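Local coordinates for protein ferulic acid esterase, AmCE1/Fae1A (Anaeromyces mucronatus, PDB 5CXX) that probably hydrolyses feruloyl esters as a ferulic acid esterase with an alpha/beta-hydrolase fold, and binds ferulic acid in its pocket, at residues A[42-47]-A[93-98]. Residues are numbered along the deposited sequence; the frame is centred on the assembly and turned at random.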
loop_
_atom_site.group_PDB
_atom_site.type_symbol
_atom_site.label_atom_id
_atom_site.label_comp_id
_atom_site.label_asym_id
_atom_site.label_seq_id
_atom_site.Cartn_x
_atom_site.Cartn_y
_atom_site.Cartn_z
ATOM N N MET A 42 -1.331 -3.530 -14.750
ATOM C CA MET A 42 -0.989 -3.820 -13.340
ATOM C C MET A 42 -0.135 -5.098 -13.357
ATOM O O MET A 42 -0.271 -5.920 -14.269
ATOM C CB MET A 42 -2.231 -4.055 -12.421
ATOM C CG MET A 42 -3.150 -5.171 -12.951
ATOM S SD MET A 42 -4.617 -5.062 -11.872
ATOM C CE MET A 42 -5.699 -6.304 -12.655
ATOM N N ASN A 43 0.729 -5.277 -12.338
ATOM C CA ASN A 43 1.365 -6.580 -12.169
ATOM C C ASN A 43 0.558 -7.421 -11.224
ATOM O O ASN A 43 0.136 -6.970 -10.143
ATOM C CB ASN A 43 2.762 -6.431 -11.613
ATOM C CG ASN A 43 3.715 -5.878 -12.660
ATOM O OD1 ASN A 43 3.875 -6.468 -13.728
ATOM N ND2 ASN A 43 4.322 -4.722 -12.380
ATOM N N VAL A 44 0.377 -8.666 -11.626
ATOM C CA VAL A 44 -0.178 -9.672 -10.737
ATOM C C VAL A 44 0.915 -10.689 -10.407
ATOM O O VAL A 44 1.501 -11.290 -11.309
ATOM C CB VAL A 44 -1.402 -10.359 -11.370
ATOM C CG1 VAL A 44 -1.949 -11.481 -10.449
ATOM C CG2 VAL A 44 -2.503 -9.311 -11.605
ATOM N N ILE A 45 1.115 -10.907 -9.114
ATOM C CA ILE A 45 2.151 -11.828 -8.623
ATOM C C ILE A 45 1.434 -12.971 -7.886
ATOM O O ILE A 45 0.982 -12.796 -6.739
ATOM C CB ILE A 45 3.116 -11.071 -7.725
ATOM C CG1 ILE A 45 3.783 -9.891 -8.474
ATOM C CG2 ILE A 45 4.152 -12.075 -7.116
ATOM C CD1 ILE A 45 4.247 -8.765 -7.443
ATOM N N LEU A 46 1.281 -14.095 -8.570
ATOM C CA LEU A 46 0.649 -15.270 -7.955
ATOM C C LEU A 46 1.624 -15.983 -7.045
ATOM O O LEU A 46 2.807 -15.981 -7.308
ATOM C CB LEU A 46 0.153 -16.210 -9.048
ATOM C CG LEU A 46 -0.909 -15.558 -9.954
ATOM C CD1 LEU A 46 -1.257 -16.485 -11.139
ATOM C CD2 LEU A 46 -2.209 -15.057 -9.193
ATOM N N PRO A 47 1.116 -16.616 -5.981
ATOM C CA PRO A 47 2.018 -17.278 -5.039
ATOM C C PRO A 47 2.679 -18.492 -5.705
ATOM O O PRO A 47 2.170 -19.041 -6.667
ATOM C CB PRO A 47 1.091 -17.700 -3.890
ATOM C CG PRO A 47 -0.231 -17.912 -4.571
ATOM C CD PRO A 47 -0.280 -16.693 -5.546
ATOM N N GLU A 93 0.120 -17.551 2.530
ATOM C CA GLU A 93 0.189 -17.471 1.054
ATOM C C GLU A 93 -0.749 -16.409 0.524
ATOM O O GLU A 93 -1.861 -16.268 1.012
ATOM C CB GLU A 93 -0.197 -18.805 0.408
ATOM C CG GLU A 93 0.737 -19.917 0.702
ATOM C CD GLU A 93 0.458 -21.111 -0.194
ATOM O OE1 GLU A 93 -0.714 -21.508 -0.300
ATOM O OE2 GLU A 93 1.407 -21.634 -0.797
ATOM N N MET A 94 -0.300 -15.628 -0.444
ATOM C CA MET A 94 -1.150 -14.547 -0.890
ATOM C C MET A 94 -0.848 -14.205 -2.339
ATOM O O MET A 94 0.176 -14.581 -2.864
ATOM C CB MET A 94 -0.933 -13.254 -0.015
ATOM C CG MET A 94 0.524 -12.793 -0.072
ATOM S SD MET A 94 0.851 -11.359 1.012
ATOM C CE MET A 94 0.787 -12.210 2.577
ATOM N N ILE A 95 -1.774 -13.452 -2.946
ATOM C CA ILE A 95 -1.576 -12.823 -4.268
ATOM C C ILE A 95 -1.182 -11.361 -4.045
ATOM O O ILE A 95 -1.807 -10.696 -3.198
ATOM C CB ILE A 95 -2.886 -12.888 -5.063
ATOM C CG1 ILE A 95 -3.219 -14.382 -5.433
ATOM C CG2 ILE A 95 -2.779 -12.031 -6.322
ATOM C CD1 ILE A 95 -4.637 -14.504 -5.989
ATOM N N ILE A 96 -0.165 -10.872 -4.745
ATOM C CA ILE A 96 0.239 -9.471 -4.620
ATOM C C ILE A 96 -0.068 -8.776 -5.951
ATOM O O ILE A 96 0.280 -9.287 -7.035
ATOM C CB ILE A 96 1.762 -9.372 -4.346
ATOM C CG1 ILE A 96 2.144 -10.107 -3.037
ATOM C CG2 ILE A 96 2.199 -7.831 -4.254
ATOM C CD1 ILE A 96 3.688 -10.243 -3.015
ATOM N N VAL A 97 -0.765 -7.643 -5.876
ATOM C CA VAL A 97 -1.090 -6.845 -7.075
ATOM C C VAL A 97 -0.396 -5.493 -6.974
ATOM O O VAL A 97 -0.521 -4.807 -5.960
ATOM C CB VAL A 97 -2.626 -6.676 -7.205
ATOM C CG1 VAL A 97 -2.998 -5.752 -8.435
ATOM C CG2 VAL A 97 -3.326 -8.075 -7.340
ATOM N N LEU A 98 0.325 -5.120 -8.025
ATOM C CA LEU A 98 0.988 -3.785 -8.097
ATOM C C LEU A 98 0.271 -2.982 -9.177
ATOM O O LEU A 98 0.515 -3.156 -10.391
ATOM C CB LEU A 98 2.471 -3.890 -8.450
ATOM C CG LEU A 98 3.287 -4.914 -7.659
ATOM C CD1 LEU A 98 4.772 -4.838 -8.103
ATOM C CD2 LEU A 98 3.120 -4.647 -6.145
HETATM O O HOH W 1 2.258 -13.779 -4.458
#
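Asn43 and Leu98 form one antiparallel hydrogen-bonded pair, and Ile45 and Ile96 form the next. Four backbone bonds join them. Asn43 N donates to Leu98 O, and Leu98 N returns a bond of 2.8 Å to Asn43 O. Ile45 N gives to Ile96 O, and Ile96 N to Ile45 O at 3.0 Å. Val44 and Val97 are the non-hydrogen-bonded pair between them. Beyond the Ile45-Ile96 pair, a water donates to both Ile45 O and Met94 O and links the two carbonyls.

Apolar contacts lie on both faces. On one, Ile45 CD1 meets Ile96 CG2 at 3.9 Å and Leu98 CG at 4.0 Å. Ile45 CG1 stands anti to the carbonyl carbon (chi1 -59°), and an extended chi2 (155°) carries CD1 out to both. On the other, Met42 SD touches Val97 CG1 at 3.9 Å, and Val44 CG1 lies 4.2 Å from Ile95 CG2. Ile95 CG1 also packs 3.7 Å from Pro47 CD and beside Leu46 CD2. Ile95 touches Met137 of helix 125-140 on this face too. An alanine at Ile95 would probably leave Pro47, Leu46 and Val44 without this apolar partner and open a gap near Met137.

The amide of Asn43 turns elsewhere, with ND2 hydrogen-bonded to Asp70 OD1. On its other edge strand 95-99 pairs in parallel with strand 58-62. This junction joins the antiparallel N-terminal strands to the parallel core of the alpha/beta-hydrolase sheet.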